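Local coordinates for protein transcriptional repressor (Vibrio fischeri, PDB 3KV1) that probably acts as a SorC-family transcriptional repressor, represented here by the putative sugar-binding domain thought to sense a carbohydrate effector, at residues A[114-122]-A[138-146]. Sequence-based numbering, arbitrary orientation.
Sequences SSETLYAPA and TIKETLSQA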
ATOM      1  N   SER A 114      -6.607 -11.672  -3.010  1.00 24.49           N
ATOM      2  CA  SER A 114      -5.722 -10.817  -2.237  1.00 23.44           C
ATOM      3  C   SER A 114      -5.121  -9.709  -3.070  1.00 22.44           C
ATOM      4  O   SER A 114      -5.150  -9.776  -4.295  1.00 24.03           O
ATOM      5  CB  SER A 114      -4.574 -11.637  -1.645  1.00 26.48           C
ATOM      6  OG  SER A 114      -3.813 -12.205  -2.684  1.00 32.17           O
ATOM      7  N   SER A 115      -4.561  -8.701  -2.419  1.00 21.53           N
ATOM      8  CA  SER A 115      -3.919  -7.657  -3.211  1.00 18.07           C
ATOM      9  C   SER A 115      -2.501  -7.476  -2.731  1.00 21.35           C
ATOM     10  O   SER A 115      -2.203  -7.743  -1.562  1.00 25.53           O
ATOM     11  CB  SER A 115      -4.683  -6.345  -3.113  1.00 21.65           C
ATOM     12  OG  SER A 115      -4.732  -5.919  -1.781  1.00 25.94           O
ATOM     13  N   GLU A 116      -1.647  -6.959  -3.606  0.52 18.80           N
ATOM     14  CA  GLU A 116      -0.220  -6.814  -3.313  0.52 21.50           C
ATOM     15  C   GLU A 116       0.234  -5.390  -3.675  0.52 21.98           C
ATOM     16  O   GLU A 116       0.265  -5.002  -4.852  0.52 21.99           O
ATOM     17  CB  GLU A 116       0.589  -7.885  -4.055  0.52 23.26           C
ATOM     18  CG  GLU A 116       0.185  -9.306  -3.637  0.52 27.55           C
ATOM     19  CD  GLU A 116       0.930 -10.448  -4.344  0.52 32.53           C
ATOM     20  OE1 GLU A 116       1.927 -10.207  -5.058  0.52 35.80           O
ATOM     21  OE2 GLU A 116       0.503 -11.613  -4.164  0.52 33.55           O
ATOM     22  N   THR A 117       0.560  -4.609  -2.650  1.00 21.50           N
ATOM     23  CA  THR A 117       0.854  -3.177  -2.837  1.00 20.64           C
ATOM     24  C   THR A 117       2.278  -2.947  -3.365  1.00 21.00           C
ATOM     25  O   THR A 117       3.207  -3.680  -3.000  1.00 21.77           O
ATOM     26  CB  THR A 117       0.655  -2.431  -1.491  1.00 34.91           C
ATOM     27  OG1 THR A 117      -0.738  -2.480  -1.151  1.00 34.03           O
ATOM     28  CG2 THR A 117       1.106  -0.964  -1.590  1.00 29.35           C
ATOM     29  N   LEU A 118       2.433  -1.961  -4.253  1.00 20.04           N
ATOM     30  CA  LEU A 118       3.769  -1.499  -4.630  1.00 21.12           C
ATOM     31  C   LEU A 118       4.093  -0.377  -3.648  1.00 23.08           C
ATOM     32  O   LEU A 118       3.405   0.652  -3.665  1.00 20.65           O
ATOM     33  CB  LEU A 118       3.767  -1.016  -6.090  1.00 20.85           C
ATOM     34  CG  LEU A 118       5.131  -0.593  -6.642  1.00 23.45           C
ATOM     35  CD1 LEU A 118       6.151  -1.729  -6.605  1.00 23.21           C
ATOM     36  CD2 LEU A 118       4.932  -0.108  -8.084  1.00 26.78           C
ATOM     37  N   TYR A 119       5.077  -0.594  -2.748  1.00 20.79           N
ATOM     38  CA  TYR A 119       5.406   0.388  -1.698  1.00 22.44           C
ATOM     39  C   TYR A 119       6.314   1.512  -2.190  1.00 20.09           C
ATOM     40  O   TYR A 119       7.469   1.645  -1.737  1.00 19.75           O
ATOM     41  CB  TYR A 119       6.033  -0.320  -0.465  1.00 20.99           C
ATOM     42  CG  TYR A 119       5.025  -1.219   0.185  1.00 20.44           C
ATOM     43  CD1 TYR A 119       5.131  -2.602   0.071  1.00 20.58           C
ATOM     44  CD2 TYR A 119       3.927  -0.691   0.861  1.00 20.99           C
ATOM     45  CE1 TYR A 119       4.176  -3.443   0.655  1.00 22.13           C
ATOM     46  CE2 TYR A 119       2.954  -1.533   1.436  1.00 21.35           C
ATOM     47  CZ  TYR A 119       3.092  -2.901   1.320  1.00 24.45           C
ATOM     48  OH  TYR A 119       2.121  -3.729   1.878  1.00 28.38           O
ATOM     49  N   ALA A 120       5.798   2.314  -3.126  1.00 18.84           N
ATOM     50  CA  ALA A 120       6.518   3.443  -3.666  1.00 16.56           C
ATOM     51  C   ALA A 120       5.473   4.395  -4.233  1.00 17.46           C
ATOM     52  O   ALA A 120       4.379   3.961  -4.629  1.00 20.39           O
ATOM     53  CB  ALA A 120       7.418   3.000  -4.813  1.00 21.38           C
ATOM     54  N   PRO A 121       5.811   5.674  -4.304  1.00 21.54           N
ATOM     55  CA  PRO A 121       4.850   6.581  -4.943  1.00 20.13           C
ATOM     56  C   PRO A 121       4.790   6.356  -6.467  1.00 22.32           C
ATOM     57  O   PRO A 121       5.755   5.879  -7.069  1.00 21.21           O
ATOM     58  CB  PRO A 121       5.428   7.983  -4.688  1.00 21.11           C
ATOM     59  CG  PRO A 121       6.771   7.806  -4.114  1.00 28.53           C
ATOM     60  CD  PRO A 121       7.034   6.337  -3.835  1.00 25.73           C
ATOM     61  N   ALA A 122       3.685   6.758  -7.068  1.00 18.73           N
ATOM     62  CA  ALA A 122       3.531   6.661  -8.536  1.00 20.20           C
ATOM     63  C   ALA A 122       4.509   7.587  -9.250  1.00 21.97           C
ATOM     64  O   ALA A 122       5.066   7.229 -10.297  1.00 22.29           O
ATOM     65  CB  ALA A 122       2.107   7.042  -8.933  1.00 20.35           C
ATOM     66  N   THR A 138      12.410  -4.236  -1.999  1.00 25.54           N
ATOM     67  CA  THR A 138      10.981  -4.372  -1.750  1.00 26.54           C
ATOM     68  C   THR A 138      10.150  -3.993  -2.994  1.00 24.03           C
ATOM     69  O   THR A 138       9.130  -4.645  -3.294  1.00 24.88           O
ATOM     70  CB  THR A 138      10.560  -3.501  -0.565  1.00 20.85           C
ATOM     71  OG1 THR A 138      11.301  -3.909   0.591  1.00 25.58           O
ATOM     72  CG2 THR A 138       9.050  -3.630  -0.321  1.00 26.68           C
ATOM     73  N   ILE A 139      10.594  -2.948  -3.700  1.00 26.83           N
ATOM     74  CA  ILE A 139       9.942  -2.476  -4.921  1.00 25.99           C
ATOM     75  C   ILE A 139      10.186  -3.482  -6.047  1.00 24.52           C
ATOM     76  O   ILE A 139       9.254  -3.845  -6.762  1.00 27.42           O
ATOM     77  CB  ILE A 139      10.419  -1.060  -5.330  1.00 26.55           C
ATOM     78  CG1 ILE A 139       9.725   0.005  -4.488  1.00 33.01           C
ATOM     79  CG2 ILE A 139      10.055  -0.744  -6.790  1.00 26.93           C
ATOM     80  CD1 ILE A 139      10.116   0.087  -3.143  1.00 33.12           C
ATOM     81  N   LYS A 140      11.410  -4.004  -6.142  1.00 24.17           N
ATOM     82  CA  LYS A 140      11.744  -4.935  -7.216  1.00 26.86           C
ATOM     83  C   LYS A 140      10.934  -6.215  -7.077  1.00 27.98           C
ATOM     84  O   LYS A 140      10.528  -6.803  -8.080  1.00 29.17           O
ATOM     85  CB  LYS A 140      13.255  -5.278  -7.218  1.00 29.83           C
ATOM     86  CG  LYS A 140      14.102  -4.233  -7.881  1.00 36.04           C
ATOM     87  CD  LYS A 140      15.605  -4.470  -7.705  1.00 44.03           C
ATOM     88  CE  LYS A 140      16.005  -5.880  -8.074  1.00 55.10           C
ATOM     89  NZ  LYS A 140      17.442  -6.143  -7.713  1.00 62.85           N
ATOM     90  N   GLU A 141      10.669  -6.634  -5.846  1.00 27.60           N
ATOM     91  CA  GLU A 141       9.961  -7.887  -5.651  1.00 28.09           C
ATOM     92  C   GLU A 141       8.535  -7.765  -6.172  1.00 27.70           C
ATOM     93  O   GLU A 141       8.050  -8.657  -6.859  1.00 26.19           O
ATOM     94  CB  GLU A 141       9.935  -8.359  -4.191  1.00 28.16           C
ATOM     95  CG  GLU A 141       9.370  -9.763  -4.070  1.00 37.77           C
ATOM     96  CD  GLU A 141       9.345 -10.276  -2.637  1.00 62.67           C
ATOM     97  OE1 GLU A 141      10.352 -10.101  -1.911  1.00 69.30           O
ATOM     98  OE2 GLU A 141       8.314 -10.868  -2.240  1.00 71.51           O
ATOM     99  N   THR A 142       7.868  -6.654  -5.862  1.00 24.75           N
ATOM    100  CA  THR A 142       6.485  -6.501  -6.293  1.00 21.00           C
ATOM    101  C   THR A 142       6.426  -6.327  -7.805  1.00 20.52           C
ATOM    102  O   THR A 142       5.542  -6.876  -8.466  1.00 23.65           O
ATOM    103  CB  THR A 142       5.780  -5.325  -5.571  1.00 25.88           C
ATOM    104  OG1 THR A 142       5.763  -5.610  -4.166  1.00 29.16           O
ATOM    105  CG2 THR A 142       4.334  -5.181  -6.052  1.00 24.38           C
ATOM    106  N   LEU A 143       7.340  -5.541  -8.352  1.00 23.15           N
ATOM    107  CA  LEU A 143       7.365  -5.361  -9.805  1.00 24.84           C
ATOM    108  C   LEU A 143       7.613  -6.695 -10.513  1.00 24.07           C
ATOM    109  O   LEU A 143       7.073  -6.937 -11.591  1.00 24.20           O
ATOM    110  CB  LEU A 143       8.412  -4.332 -10.228  1.00 29.01           C
ATOM    111  CG  LEU A 143       8.105  -2.886  -9.875  1.00 32.47           C
ATOM    112  CD1 LEU A 143       9.210  -2.008 -10.464  1.00 38.51           C
ATOM    113  CD2 LEU A 143       6.741  -2.497 -10.427  1.00 40.27           C
ATOM    114  N   SER A 144       8.420  -7.566  -9.909  0.54 28.12           N
ATOM    115  CA  SER A 144       8.625  -8.898 -10.475  0.54 27.91           C
ATOM    116  C   SER A 144       7.349  -9.732 -10.426  0.54 27.56           C
ATOM    117  O   SER A 144       7.044 -10.452 -11.376  0.54 24.62           O
ATOM    118  CB  SER A 144       9.787  -9.641  -9.810  0.54 30.17           C
ATOM    119  OG  SER A 144      11.023  -9.170 -10.307  0.54 31.67           O
ATOM    120  N   GLN A 145       6.593  -9.620  -9.340  1.00 24.20           N
ATOM    121  CA  GLN A 145       5.300 -10.308  -9.275  1.00 25.22           C
ATOM    122  C   GLN A 145       4.341  -9.789 -10.365  1.00 22.74           C
ATOM    123  O   GLN A 145       3.588 -10.550 -10.992  1.00 22.63           O
ATOM    124  CB  GLN A 145       4.646 -10.171  -7.891  1.00 24.36           C
ATOM    125  CG  GLN A 145       5.410 -10.923  -6.785  1.00 29.19           C
ATOM    126  CD  GLN A 145       5.771 -12.351  -7.193  1.00 40.38           C
ATOM    127  OE1 GLN A 145       6.955 -12.718  -7.247  1.00 48.11           O
ATOM    128  NE2 GLN A 145       4.751 -13.161  -7.500  1.00 39.33           N
ATOM    129  N   ALA A 146       4.378  -8.494 -10.620  1.00 21.31           N
ATOM    130  CA  ALA A 146       3.440  -7.953 -11.589  1.00 23.62           C
ATOM    131  C   ALA A 146       3.873  -8.400 -12.983  1.00 23.24           C
ATOM    132  O   ALA A 146       3.047  -8.683 -13.834  1.00 21.71           O
ATOM    133  CB  ALA A 146       3.376  -6.409 -11.490  1.00 20.61           C
TER
HETATM  134  O   HOH W   1       6.421  -3.136  -3.075  1.00 22.25           O
HETATM  135  O   HOH W   2       3.564  -6.089  -1.739  1.00 45.25           O
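Leu118 pushes its side chain against the helix between Ile139, Thr142 and Leu143, and this is where the packing is tight. A chi1 of -176° puts CG anti to the backbone N and carries the branch onto the helix, where CD1 rests 3.8 Å from CB of Thr142 and also touches Ile139 CG2, while CD2 meets CD2 of Leu143 at 3.8 Å. Further along the loop, Ala120 CB lies against Ile139 CG1, and the CD1 methyl of that isoleucine comes up to the carbonyl oxygen of Tyr119, 3.4 Å away. The chain makes an inverse gamma turn about Tyr119, with a weak bond from Ala120 N to Leu118 O.

The segment 114-122 takes in strand 114-116, which runs parallel to strand 83-86 in the central sheet of this alpha/beta domain, and the loop that follows the strand's C-terminal end; helix 137-147 packs against that loop and reaches Val85 through Thr142.

The polar side of the contact is looser, and two ordered waters mediate there. One accepts from Tyr119 N at 2.9 Å, donates to the carbonyl oxygens of Thr117 and Thr138, and bonds Thr142 OG1 at 2.8 Å, tying loop to helix with four bonds. A second donates to Thr117 O at 2.7 Å and has a weaker link to the same hydroxyl. Beside them Tyr119 CD1 comes obliquely to within 4.1 Å of Thr138 CG2, and the tyrosine hydroxyl bonds Asp101 of the second subunit. At the strand end, in one of two modelled conformers, Glu116 OE1 passes Gln145 CB and forms a salt bridge to Arg83.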